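Local coordinates for protein 2-oxoadipate dioxygenase/decarboxylase (Pseudomonas putida, PDB 6W1G) that catalyses the iron(II)-dependent decarboxylation and hydroxylation of 2-oxoadipate to (R)-2-hydroxyglutarate, a step of D-lysine catabolism, at residues Val251-Pro256 against Leu264-Phe269; Glu40-Val45 against Arg230-Asp235; His260-Arg265 against Ala300-Lys305; Asp315-Ala320 against Glu331-Leu336. All coordinates share one frame; numbering follows the deposited sequence.

Interaction 1. Residues Val251-Pro256 against Leu264-Phe269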
loop_
_atom_site.group_PDB
_atom_site.type_symbol
_atom_site.label_atom_id
_atom_site.label_comp_id
_atom_site.label_asym_id
_atom_site.label_seq_id
_atom_site.Cartn_x
_atom_site.Cartn_y
_atom_site.Cartn_z
ATOM N N VAL A 251 11.135 16.010 -3.688
ATOM C CA VAL A 251 11.182 15.367 -2.387
ATOM C C VAL A 251 10.569 13.977 -2.491
ATOM O O VAL A 251 9.416 13.802 -2.887
ATOM C CB VAL A 251 10.423 16.199 -1.355
ATOM C CG1 VAL A 251 10.286 15.444 -0.058
ATOM C CG2 VAL A 251 11.107 17.534 -1.109
ATOM N N VAL A 252 11.328 12.970 -2.117
ATOM C CA VAL A 252 10.846 11.605 -2.068
ATOM C C VAL A 252 10.545 11.287 -0.616
ATOM O O VAL A 252 11.420 11.447 0.254
ATOM C CB VAL A 252 11.893 10.648 -2.663
ATOM C CG1 VAL A 252 11.436 9.208 -2.520
ATOM C CG2 VAL A 252 12.163 10.991 -4.116
ATOM N N GLU A 253 9.324 10.808 -0.350
ATOM C CA GLU A 253 8.977 10.389 0.999
ATOM C C GLU A 253 9.578 9.029 1.290
ATOM O O GLU A 253 9.693 8.201 0.385
ATOM C CB GLU A 253 7.462 10.308 1.168
ATOM C CG GLU A 253 6.759 11.643 0.957
ATOM C CD GLU A 253 5.285 11.519 1.214
ATOM O OE1 GLU A 253 4.523 11.302 0.245
ATOM O OE2 GLU A 253 4.897 11.579 2.394
ATOM N N GLY A 254 9.946 8.815 2.557
ATOM C CA GLY A 254 10.568 7.592 3.007
ATOM C C GLY A 254 12.042 7.781 3.286
ATOM O O GLY A 254 12.571 8.892 3.289
ATOM N N PRO A 255 12.748 6.683 3.541
ATOM C CA PRO A 255 14.206 6.761 3.750
ATOM C C PRO A 255 14.909 7.210 2.484
ATOM O O PRO A 255 14.328 7.192 1.403
ATOM C CB PRO A 255 14.589 5.310 4.077
ATOM C CG PRO A 255 13.571 4.503 3.282
ATOM C CD PRO A 255 12.271 5.290 3.416
ATOM N N PRO A 256 16.178 7.611 2.595
ATOM C CA PRO A 256 16.986 7.872 1.409
ATOM C C PRO A 256 17.380 6.597 0.680
ATOM O O PRO A 256 17.073 5.477 1.147
ATOM C CB PRO A 256 18.211 8.584 1.987
ATOM C CG PRO A 256 18.389 7.874 3.309
ATOM C CD PRO A 256 16.987 7.598 3.825
ATOM N N LEU A 264 9.165 1.933 2.504
ATOM C CA LEU A 264 8.969 2.215 1.098
ATOM C C LEU A 264 9.444 3.642 0.843
ATOM O O LEU A 264 9.595 4.432 1.771
ATOM C CB LEU A 264 7.540 1.977 0.646
ATOM C CG LEU A 264 6.465 2.883 1.213
ATOM C CD1 LEU A 264 6.394 4.235 0.521
ATOM C CD2 LEU A 264 5.111 2.206 1.088
ATOM N N ARG A 265 9.623 3.963 -0.436
ATOM C CA ARG A 265 9.858 5.312 -0.903
ATOM C C ARG A 265 8.776 5.647 -1.908
ATOM O O ARG A 265 8.312 4.766 -2.642
ATOM C CB ARG A 265 11.197 5.429 -1.580
ATOM C CG ARG A 265 12.364 5.025 -0.697
ATOM C CD ARG A 265 13.723 5.244 -1.369
ATOM N NE ARG A 265 14.063 6.661 -1.321
ATOM C CZ ARG A 265 14.855 7.298 -2.174
ATOM N NH1 ARG A 265 15.408 6.656 -3.183
ATOM N NH2 ARG A 265 15.097 8.600 -1.995
ATOM N N GLN A 266 8.315 6.904 -1.915
ATOM C CA GLN A 266 7.228 7.283 -2.810
ATOM C C GLN A 266 7.332 8.751 -3.228
ATOM O O GLN A 266 7.883 9.591 -2.499
ATOM C CB GLN A 266 5.858 7.075 -2.174
ATOM C CG GLN A 266 5.629 7.920 -0.946
ATOM C CD GLN A 266 4.342 7.622 -0.153
ATOM O OE1 GLN A 266 3.884 6.464 -0.012
ATOM N NE2 GLN A 266 3.774 8.683 0.399
ATOM N N THR A 267 6.807 9.047 -4.412
ATOM C CA THR A 267 6.640 10.446 -4.812
ATOM C C THR A 267 5.406 10.514 -5.704
ATOM O O THR A 267 4.805 9.495 -6.058
ATOM C CB THR A 267 7.907 11.081 -5.430
ATOM O OG1 THR A 267 7.694 12.485 -5.557
ATOM C CG2 THR A 267 8.253 10.483 -6.738
ATOM N N SER A 268 5.011 11.730 -6.032
ATOM C CA SER A 268 3.736 12.013 -6.673
ATOM C C SER A 268 3.930 12.944 -7.862
ATOM O O SER A 268 4.985 13.574 -8.038
ATOM C CB SER A 268 2.729 12.646 -5.668
ATOM O OG SER A 268 3.243 13.902 -5.242
ATOM N N PHE A 269 2.884 12.994 -8.684
ATOM C CA PHE A 269 2.894 13.858 -9.867
ATOM C C PHE A 269 1.461 14.191 -10.229
ATOM O O PHE A 269 0.519 13.477 -9.870
ATOM C CB PHE A 269 3.594 13.149 -11.028
ATOM C CG PHE A 269 2.993 11.839 -11.441
ATOM C CD1 PHE A 269 3.367 10.644 -10.828
ATOM C CD2 PHE A 269 2.050 11.785 -12.458
ATOM C CE1 PHE A 269 2.799 9.458 -11.215
ATOM C CE2 PHE A 269 1.495 10.606 -12.846
ATOM C CZ PHE A 269 1.878 9.434 -12.230
HETATM O O HOH W 1 13.633 9.649 0.198
#
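Glu253 and Gln266 form a single antiparallel hydrogen-bonded pair: Glu253 N donates to Gln266 O at 2.9 Å, and Gln266 N returns the bond to Glu253 O. Gly254 follows with backbone angles (phi 106°, psi -172°) at which a side chain would jam against the preceding carbonyl and Leu264 O. Beside the pair, Gln266 NE2 reaches Glu253 OE1 at 2.7 Å, nearly straight and in its own amide plane, yet meeting the carboxylate from above. Through this single bridge the loop pairs with strand 264-275 of the two-stranded antiparallel sheet whose other strand, 288-298, carries the metal ligand Glu294; the Gln266 side chain lies about 5 Å from the nickel ion. The Arg265 chain bends at chi3 (77°), turning NE out of line; its guanidinium has Val252 CG1 over one face, 3.7 Å from NH2, and Pro256 C over the other. Arg265 NE makes a weak bond to Pro255 O (2.8 Å), NH2 donates to a water within bonding distance of Val252 O and Pro255 O, and NH1 pairs with Asp235. An alanine in place of Arg265 would probably leave Asp235 without this charged mate and open a gap between Val252 and Pro256.

Interaction 2. Residues Glu40-Val45 against Arg230-Asp235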
loop_
_atom_site.group_PDB
_atom_site.type_symbol
_atom_site.label_atom_id
_atom_site.label_comp_id
_atom_site.label_asym_id
_atom_site.label_seq_id
_atom_site.Cartn_x
_atom_site.Cartn_y
_atom_site.Cartn_z
ATOM N N GLU A 40 10.178 -0.759 -17.974
ATOM C CA GLU A 40 11.537 -0.579 -18.480
ATOM C C GLU A 40 12.544 -0.465 -17.347
ATOM O O GLU A 40 13.613 -1.096 -17.386
ATOM C CB GLU A 40 11.564 0.698 -19.316
ATOM C CG GLU A 40 12.871 1.012 -19.992
ATOM C CD GLU A 40 12.765 2.188 -20.963
ATOM O OE1 GLU A 40 12.433 3.307 -20.520
ATOM O OE2 GLU A 40 13.002 1.988 -22.170
ATOM N N ILE A 41 12.251 0.358 -16.350
ATOM C CA ILE A 41 13.154 0.500 -15.206
ATOM C C ILE A 41 13.378 -0.829 -14.492
ATOM O O ILE A 41 14.516 -1.175 -14.118
ATOM C CB ILE A 41 12.668 1.578 -14.232
ATOM C CG1 ILE A 41 12.819 2.969 -14.842
ATOM C CG2 ILE A 41 13.338 1.503 -12.862
ATOM C CD1 ILE A 41 14.227 3.406 -15.074
ATOM N N ASN A 42 12.297 -1.594 -14.265
ATOM C CA ASN A 42 12.414 -2.837 -13.511
ATOM C C ASN A 42 13.249 -3.844 -14.279
ATOM O O ASN A 42 14.083 -4.533 -13.699
ATOM C CB ASN A 42 11.029 -3.393 -13.263
ATOM C CG ASN A 42 10.259 -2.598 -12.207
ATOM O OD1 ASN A 42 10.767 -1.618 -11.652
ATOM N ND2 ASN A 42 9.052 -3.031 -11.912
ATOM N N GLN A 43 13.079 -3.884 -15.595
ATOM C CA GLN A 43 13.883 -4.785 -16.402
ATOM C C GLN A 43 15.353 -4.410 -16.347
ATOM O O GLN A 43 16.222 -5.286 -16.280
ATOM C CB GLN A 43 13.386 -4.715 -17.838
ATOM C CG GLN A 43 12.171 -5.577 -18.136
ATOM C CD GLN A 43 12.086 -6.071 -19.582
ATOM O OE1 GLN A 43 12.867 -5.678 -20.455
ATOM N NE2 GLN A 43 11.117 -6.947 -19.834
ATOM N N GLN A 44 15.657 -3.114 -16.403
ATOM C CA GLN A 44 17.038 -2.659 -16.301
ATOM C C GLN A 44 17.648 -3.054 -14.964
ATOM O O GLN A 44 18.785 -3.516 -14.914
ATOM C CB GLN A 44 17.073 -1.149 -16.475
ATOM C CG GLN A 44 18.458 -0.486 -16.360
ATOM C CD GLN A 44 18.442 0.974 -16.786
ATOM O OE1 GLN A 44 19.280 1.414 -17.582
ATOM N NE2 GLN A 44 17.495 1.738 -16.249
ATOM N N VAL A 45 16.919 -2.873 -13.860
ATOM C CA VAL A 45 17.485 -3.228 -12.566
ATOM C C VAL A 45 17.805 -4.714 -12.527
ATOM O O VAL A 45 18.878 -5.125 -12.073
ATOM C CB VAL A 45 16.513 -2.859 -11.429
ATOM C CG1 VAL A 45 16.950 -3.547 -10.159
ATOM C CG2 VAL A 45 16.400 -1.334 -11.255
ATOM N N ARG A 230 4.577 -0.592 -8.548
ATOM C CA ARG A 230 5.809 -0.826 -7.820
ATOM C C ARG A 230 7.007 -0.843 -8.766
ATOM O O ARG A 230 7.054 -1.626 -9.719
ATOM C CB ARG A 230 5.756 -2.162 -7.068
ATOM C CG ARG A 230 7.039 -2.480 -6.341
ATOM C CD ARG A 230 6.958 -3.818 -5.619
ATOM N NE ARG A 230 8.230 -4.152 -5.036
ATOM C CZ ARG A 230 8.540 -5.312 -4.453
ATOM N NH1 ARG A 230 7.643 -6.296 -4.380
ATOM N NH2 ARG A 230 9.741 -5.498 -3.948
ATOM N N THR A 231 7.962 0.049 -8.507
ATOM C CA THR A 231 9.231 0.016 -9.206
ATOM C C THR A 231 10.326 -0.512 -8.301
ATOM O O THR A 231 10.300 -0.335 -7.093
ATOM C CB THR A 231 9.614 1.405 -9.752
ATOM O OG1 THR A 231 10.814 1.330 -10.526
ATOM C CG2 THR A 231 9.830 2.439 -8.686
ATOM N N LEU A 232 11.340 -1.103 -8.943
ATOM C CA LEU A 232 12.547 -1.519 -8.235
ATOM C C LEU A 232 13.538 -0.373 -8.009
ATOM O O LEU A 232 14.503 -0.545 -7.296
ATOM C CB LEU A 232 13.248 -2.637 -9.012
ATOM C CG LEU A 232 12.427 -3.911 -9.156
ATOM C CD1 LEU A 232 13.201 -4.947 -9.978
ATOM C CD2 LEU A 232 12.006 -4.486 -7.814
ATOM N N ASP A 233 13.344 0.805 -8.611
ATOM C CA ASP A 233 14.327 1.892 -8.439
ATOM C C ASP A 233 13.643 3.241 -8.643
ATOM O O ASP A 233 13.498 3.709 -9.768
ATOM C CB ASP A 233 15.509 1.716 -9.395
ATOM C CG ASP A 233 16.610 2.714 -9.122
ATOM O OD1 ASP A 233 16.385 3.733 -8.433
ATOM O OD2 ASP A 233 17.752 2.508 -9.623
ATOM N N ILE A 234 13.213 3.858 -7.541
ATOM C CA ILE A 234 12.492 5.117 -7.650
ATOM C C ILE A 234 13.411 6.242 -8.096
ATOM O O ILE A 234 12.952 7.210 -8.701
ATOM C CB ILE A 234 11.760 5.431 -6.332
ATOM C CG1 ILE A 234 10.653 6.463 -6.570
ATOM C CG2 ILE A 234 12.712 5.947 -5.290
ATOM C CD1 ILE A 234 9.766 6.631 -5.405
ATOM N N ASP A 235 14.713 6.157 -7.802
ATOM C CA ASP A 235 15.591 7.213 -8.294
ATOM C C ASP A 235 15.653 7.184 -9.810
ATOM O O ASP A 235 15.627 8.222 -10.475
ATOM C CB ASP A 235 17.001 7.029 -7.748
ATOM C CG ASP A 235 17.102 7.207 -6.236
ATOM O OD1 ASP A 235 16.419 8.065 -5.692
ATOM O OD2 ASP A 235 17.884 6.486 -5.592
#
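Asn42 meets the loop ahead of helix 234-240 with both ends of its amide. Its OD1 accepts two bonds: Leu232 N arrives at 2.8 Å from above the carbonyl plane, and Thr231 OG1 donates from 3.2 Å, tilted less from that plane. The other end, ND2, donates to Arg230 O at 3.3 Å in an almost straight bond that lies in the amide plane and falls on a lone pair of the acceptor. CG sits anti to the carbonyl carbon, beside the backbone N (chi1 -73°). Close by, Ile41 CG2 rests 3.4 Å from Thr231 OG1, the hydroxyl that also accepts from Asp233 N in an ST turn. Beside this polar grip Val45 makes plain carbon contacts with no bond to fix them: its CG1 stands 4.0 Å from Leu232 CB, and its CG2 lies 3.7 Å from Asp233 CB. Here Leu232 and Asp233 are partly exposed, and the Asp233 carboxylate turns to its own helix, capping Ala236 N. With three bonds holding one buried amide at both ends, the Asn42 group is probably unable to flip, and the loop leading into helix 234-240 is tied to helix 29-48 without any charged pair between them.

Interaction 3. Residues His260-Arg265 against Ala300-Lys305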
loop_
_atom_site.group_PDB
_atom_site.type_symbol
_atom_site.label_atom_id
_atom_site.label_comp_id
_atom_site.label_asym_id
_atom_site.label_seq_id
_atom_site.Cartn_x
_atom_site.Cartn_y
_atom_site.Cartn_z
ATOM N N HIS A 260 20.021 -1.652 0.789
ATOM C CA HIS A 260 19.001 -2.563 1.309
ATOM C C HIS A 260 17.862 -1.693 1.800
ATOM O O HIS A 260 17.828 -1.286 2.978
ATOM C CB HIS A 260 19.601 -3.471 2.376
ATOM C CG HIS A 260 20.624 -4.353 1.779
ATOM N ND1 HIS A 260 20.296 -5.377 0.907
ATOM C CD2 HIS A 260 21.972 -4.321 1.836
ATOM C CE1 HIS A 260 21.404 -5.947 0.477
ATOM N NE2 HIS A 260 22.425 -5.342 1.043
ATOM N N PRO A 261 16.936 -1.354 0.902
ATOM C CA PRO A 261 15.847 -0.437 1.246
ATOM C C PRO A 261 15.028 -0.930 2.417
ATOM O O PRO A 261 14.878 -2.137 2.648
ATOM C CB PRO A 261 15.042 -0.356 -0.061
ATOM C CG PRO A 261 16.163 -0.547 -1.116
ATOM C CD PRO A 261 16.936 -1.705 -0.523
ATOM N N ILE A 262 14.416 0.026 3.109
ATOM C CA ILE A 262 13.545 -0.213 4.243
ATOM C C ILE A 262 12.218 0.514 4.025
ATOM O O ILE A 262 12.162 1.582 3.407
ATOM C CB ILE A 262 14.200 0.195 5.589
ATOM C CG1 ILE A 262 14.596 1.677 5.587
ATOM C CG2 ILE A 262 15.391 -0.714 5.866
ATOM C CD1 ILE A 262 15.285 2.101 6.880
ATOM N N LEU A 263 11.143 -0.070 4.568
ATOM C CA LEU A 263 9.798 0.490 4.408
ATOM C C LEU A 263 9.509 0.706 2.935
ATOM O O LEU A 263 9.550 -0.251 2.153
ATOM C CB LEU A 263 9.572 1.720 5.281
ATOM C CG LEU A 263 9.737 1.450 6.779
ATOM C CD1 LEU A 263 9.397 2.710 7.583
ATOM C CD2 LEU A 263 8.899 0.305 7.266
ATOM N N LEU A 264 9.165 1.933 2.504
ATOM C CA LEU A 264 8.969 2.215 1.098
ATOM C C LEU A 264 9.444 3.642 0.843
ATOM O O LEU A 264 9.595 4.432 1.771
ATOM C CB LEU A 264 7.540 1.977 0.646
ATOM C CG LEU A 264 6.465 2.883 1.213
ATOM C CD1 LEU A 264 6.394 4.235 0.521
ATOM C CD2 LEU A 264 5.111 2.206 1.088
ATOM N N ARG A 265 9.623 3.963 -0.436
ATOM C CA ARG A 265 9.858 5.312 -0.903
ATOM C C ARG A 265 8.776 5.647 -1.908
ATOM O O ARG A 265 8.312 4.766 -2.642
ATOM C CB ARG A 265 11.197 5.429 -1.580
ATOM C CG ARG A 265 12.364 5.025 -0.697
ATOM C CD ARG A 265 13.723 5.244 -1.369
ATOM N NE ARG A 265 14.063 6.661 -1.321
ATOM C CZ ARG A 265 14.855 7.298 -2.174
ATOM N NH1 ARG A 265 15.408 6.656 -3.183
ATOM N NH2 ARG A 265 15.097 8.600 -1.995
ATOM N N ALA A 300 12.295 -3.405 2.924
ATOM C CA ALA A 300 12.136 -4.343 4.024
ATOM C C ALA A 300 11.136 -3.858 5.054
ATOM O O ALA A 300 11.159 -2.710 5.518
ATOM C CB ALA A 300 13.476 -4.531 4.702
ATOM N N ALA A 301 10.326 -4.797 5.533
ATOM C CA ALA A 301 9.509 -4.565 6.709
ATOM C C ALA A 301 10.411 -4.454 7.934
ATOM O O ALA A 301 11.346 -5.233 8.114
ATOM C CB ALA A 301 8.553 -5.735 6.855
ATOM N N LEU A 302 10.112 -3.483 8.792
ATOM C CA LEU A 302 10.876 -3.218 10.013
ATOM C C LEU A 302 10.184 -3.772 11.244
ATOM O O LEU A 302 8.959 -3.760 11.357
ATOM C CB LEU A 302 11.107 -1.727 10.192
ATOM C CG LEU A 302 11.880 -1.044 9.093
ATOM C CD1 LEU A 302 12.150 0.402 9.416
ATOM C CD2 LEU A 302 13.186 -1.825 8.819
ATOM N N THR A 303 10.997 -4.256 12.181
ATOM C CA THR A 303 10.529 -4.652 13.490
ATOM C C THR A 303 10.172 -3.384 14.296
ATOM O O THR A 303 10.507 -2.281 13.906
ATOM C CB THR A 303 11.662 -5.404 14.211
ATOM O OG1 THR A 303 12.715 -4.477 14.349
ATOM C CG2 THR A 303 12.088 -6.614 13.398
ATOM N N PRO A 304 9.598 -3.542 15.486
ATOM C CA PRO A 304 9.422 -2.380 16.384
ATOM C C PRO A 304 10.706 -1.621 16.619
ATOM O O PRO A 304 10.737 -0.391 16.579
ATOM C CB PRO A 304 8.824 -3.006 17.654
ATOM C CG PRO A 304 8.058 -4.192 17.142
ATOM C CD PRO A 304 8.908 -4.732 15.975
ATOM N N LYS A 305 11.801 -2.353 16.815
ATOM C CA LYS A 305 13.090 -1.710 17.014
ATOM C C LYS A 305 13.522 -0.920 15.786
ATOM O O LYS A 305 14.033 0.201 15.918
ATOM C CB LYS A 305 14.134 -2.754 17.397
ATOM C CG LYS A 305 15.523 -2.164 17.633
ATOM C CD LYS A 305 16.510 -3.289 17.908
ATOM C CE LYS A 305 17.919 -2.775 18.089
ATOM N NZ LYS A 305 18.862 -3.894 18.382
#
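A single backbone bridge joins Ile262, in the loop just ahead of strand 264-275, to Ala300, just past strand 288-298. Ala300 N donates to Pro261 O at 2.9 Å from above the carbonyl plane, and Leu263 N donates to Ala300 O at 2.8 Å. Both peptide groups of Ala300 are therefore held, and Ile262 CA and Ala300 CA lie 4.4 Å apart. Beyond the bridge, the CB of Leu302 points toward the other segment, and the two methyls are divided between neighbours. CD1 meets Leu263 CG at 3.7 Å, while CD2 meets Ile262 CG2 at 3.8 Å. The Leu263 and Leu302 side chains cross at about a right angle, with Leu263 CD2 also lying 3.7 Å from the branch carbon CG of Leu302. That CG lies beside the Leu302 backbone N (chi1 -60°), and chi2 (-175°) sets CD1 against Leu263. An alanine in place of Leu302 would probably open a gap beside Ile262 and Leu263 and let their side chains shift. Tyr310 of helix 304-321 packs on Ile262, Leu263 and Leu302 together; Met351 of helix 348-353 touches Ile262, and Leu302 leads through the N-cap residue Thr303 into helix 304-321.

Interaction 4. Residues Asp315-Ala320 against Glu331-Leu336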
loop_
_atom_site.group_PDB
_atom_site.type_symbol
_atom_site.label_atom_id
_atom_site.label_comp_id
_atom_site.label_asym_id
_atom_site.label_seq_id
_atom_site.Cartn_x
_atom_site.Cartn_y
_atom_site.Cartn_z
ATOM N N ASP A 315 12.862 12.098 12.209
ATOM C CA ASP A 315 12.648 13.282 13.045
ATOM C C ASP A 315 13.879 14.188 13.082
ATOM O O ASP A 315 13.753 15.412 12.990
ATOM C CB ASP A 315 12.239 12.849 14.452
ATOM C CG ASP A 315 10.838 12.250 14.510
ATOM O OD1 ASP A 315 10.504 11.667 15.561
ATOM O OD2 ASP A 315 10.083 12.356 13.521
ATOM N N ALA A 316 15.074 13.610 13.199
ATOM C CA ALA A 316 16.283 14.422 13.256
ATOM C C ALA A 316 16.519 15.164 11.953
ATOM O O ALA A 316 16.973 16.314 11.972
ATOM C CB ALA A 316 17.485 13.552 13.615
ATOM N N THR A 317 16.172 14.547 10.830
ATOM C CA THR A 317 16.293 15.208 9.545
ATOM C C THR A 317 15.383 16.414 9.504
ATOM O O THR A 317 15.774 17.504 9.065
ATOM C CB THR A 317 15.914 14.257 8.421
ATOM O OG1 THR A 317 16.771 13.104 8.447
ATOM C CG2 THR A 317 16.015 14.941 7.088
ATOM N N ARG A 318 14.140 16.234 9.945
ATOM C CA ARG A 318 13.196 17.347 9.933
ATOM C C ARG A 318 13.642 18.487 10.841
ATOM O O ARG A 318 13.516 19.661 10.476
ATOM C CB ARG A 318 11.802 16.842 10.282
ATOM C CG ARG A 318 11.207 16.054 9.120
ATOM C CD ARG A 318 10.041 15.212 9.551
ATOM N NE ARG A 318 9.423 14.518 8.423
ATOM C CZ ARG A 318 8.428 13.651 8.531
ATOM N NH1 ARG A 318 7.934 13.359 9.721
ATOM N NH2 ARG A 318 7.933 13.078 7.445
ATOM N N VAL A 319 14.168 18.169 12.021
ATOM C CA VAL A 319 14.681 19.222 12.893
ATOM C C VAL A 319 15.800 20.001 12.205
ATOM O O VAL A 319 15.844 21.234 12.261
ATOM C CB VAL A 319 15.145 18.643 14.237
ATOM C CG1 VAL A 319 15.877 19.702 15.028
ATOM C CG2 VAL A 319 13.954 18.121 15.022
ATOM N N ALA A 320 16.720 19.288 11.553
ATOM C CA ALA A 320 17.860 19.922 10.917
ATOM C C ALA A 320 17.434 20.757 9.738
ATOM O O ALA A 320 18.136 21.706 9.365
ATOM C CB ALA A 320 18.832 18.868 10.407
ATOM N N GLU A 331 16.696 19.837 -2.450
ATOM C CA GLU A 331 18.081 19.387 -2.489
ATOM C C GLU A 331 18.669 19.316 -1.085
ATOM O O GLU A 331 19.316 18.326 -0.712
ATOM C CB GLU A 331 18.899 20.325 -3.368
ATOM C CG GLU A 331 18.597 21.824 -3.168
ATOM C CD GLU A 331 17.757 22.446 -4.285
ATOM O OE1 GLU A 331 16.914 21.735 -4.875
ATOM O OE2 GLU A 331 17.940 23.650 -4.578
ATOM N N ARG A 332 18.459 20.367 -0.286
ATOM C CA ARG A 332 18.962 20.382 1.082
ATOM C C ARG A 332 18.306 19.294 1.926
ATOM O O ARG A 332 18.982 18.635 2.721
ATOM C CB ARG A 332 18.737 21.755 1.722
ATOM C CG ARG A 332 19.203 21.773 3.181
ATOM C CD ARG A 332 19.355 23.133 3.805
ATOM N NE ARG A 332 20.081 23.054 5.073
ATOM C CZ ARG A 332 19.543 23.242 6.281
ATOM N NH1 ARG A 332 18.261 23.544 6.417
ATOM N NH2 ARG A 332 20.305 23.151 7.361
ATOM N N TYR A 333 16.987 19.108 1.787
ATOM C CA TYR A 333 16.303 18.057 2.534
ATOM C C TYR A 333 16.885 16.689 2.211
ATOM O O TYR A 333 17.167 15.877 3.101
ATOM C CB TYR A 333 14.809 18.043 2.210
ATOM C CG TYR A 333 14.124 16.853 2.841
ATOM C CD1 TYR A 333 13.780 15.763 2.076
ATOM C CD2 TYR A 333 13.872 16.801 4.215
ATOM C CE1 TYR A 333 13.160 14.641 2.636
ATOM C CE2 TYR A 333 13.272 15.677 4.784
ATOM C CZ TYR A 333 12.909 14.610 3.990
ATOM O OH TYR A 333 12.309 13.522 4.563
ATOM N N MET A 334 17.012 16.388 0.920
ATOM C CA MET A 334 17.512 15.076 0.533
ATOM C C MET A 334 18.937 14.861 1.032
ATOM O O MET A 334 19.294 13.760 1.437
ATOM C CB MET A 334 17.336 14.884 -0.981
ATOM C CG MET A 334 15.860 14.873 -1.443
ATOM S SD MET A 334 14.786 13.622 -0.706
ATOM C CE MET A 334 15.588 12.074 -1.135
ATOM N N ALA A 335 19.754 15.925 1.080
ATOM C CA ALA A 335 21.108 15.820 1.613
ATOM C C ALA A 335 21.092 15.544 3.120
ATOM O O ALA A 335 21.832 14.678 3.610
ATOM C CB ALA A 335 21.900 17.086 1.282
ATOM N N LEU A 336 20.239 16.243 3.863
ATOM C CA LEU A 336 20.147 16.023 5.301
ATOM C C LEU A 336 19.604 14.637 5.611
ATOM O O LEU A 336 20.028 13.989 6.581
ATOM C CB LEU A 336 19.207 17.052 5.904
ATOM C CG LEU A 336 19.727 18.485 5.990
ATOM C CD1 LEU A 336 18.585 19.392 6.367
ATOM C CD2 LEU A 336 20.828 18.537 7.010
HETATM O O HOH W 2 9.448 13.519 5.297
HETATM O O HOH W 3 20.714 21.931 9.947
#
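Thr317 and Leu336 have the nearest CA atoms of the two helical segments, whose axes pass 9.5 Å apart at 140° between their N-to-C directions. Thr317 sets CG2 anti to its backbone N, with OG1 beside that nitrogen (chi1 -59°). The methyl thereby meets Tyr333 CE2 at 3.7 Å and Leu336 CB at 4.0 Å, while the hydroxyl bonds back to Leu313 O within its own helix. The Thr317 and Tyr333 side chains cross at about a right angle. The arrangement is a helical hairpin with steeply inclined arms, helix 304-321 leading through a short connection into helix 330-341, partly buried and away from the metal site. Leu336 sends its two methyls to Ala320: CD2 lies 4.0 Å from Ala320 CB, and CD1 is 3.8 Å from Ala320 O. Arg332 leaves its helix with CG anti to the backbone N (chi1 177°) and runs extended from CG to NE, its guanidinium having Leu336 CD1 over the centre of one face. NH2 makes a weak bond to Ala320 O at 3.3 Å, and a water donating to that carbonyl also receives a weak bond from NH2. A second water accepts from Arg318 NH2 and donates to Tyr333 OH.

Overall arrangement
Interactions 1, 2 and 3 are buried, whereas interaction 4 is partly buried, its centre about 25 Å from the centre of the chain. Strand 264-275 serves both interaction 1 and interaction 3, which share Leu264 and Arg265; helix 304-321 serves interactions 3 and 4. Arg265 is the common node: its salt bridge to Asp235 ties interaction 1 to interaction 2, and its NH2 packs on Met334 CE of interaction 4. Chemistry follows place. Near the metal, interaction 1 mixes backbone pairing with polar side chains; interaction 2 relies on an uncharged amide; interaction 3 joins backbone bonds to leucine and isoleucine packing; and interaction 4 combines methyl contacts with weak, water-assisted bonds.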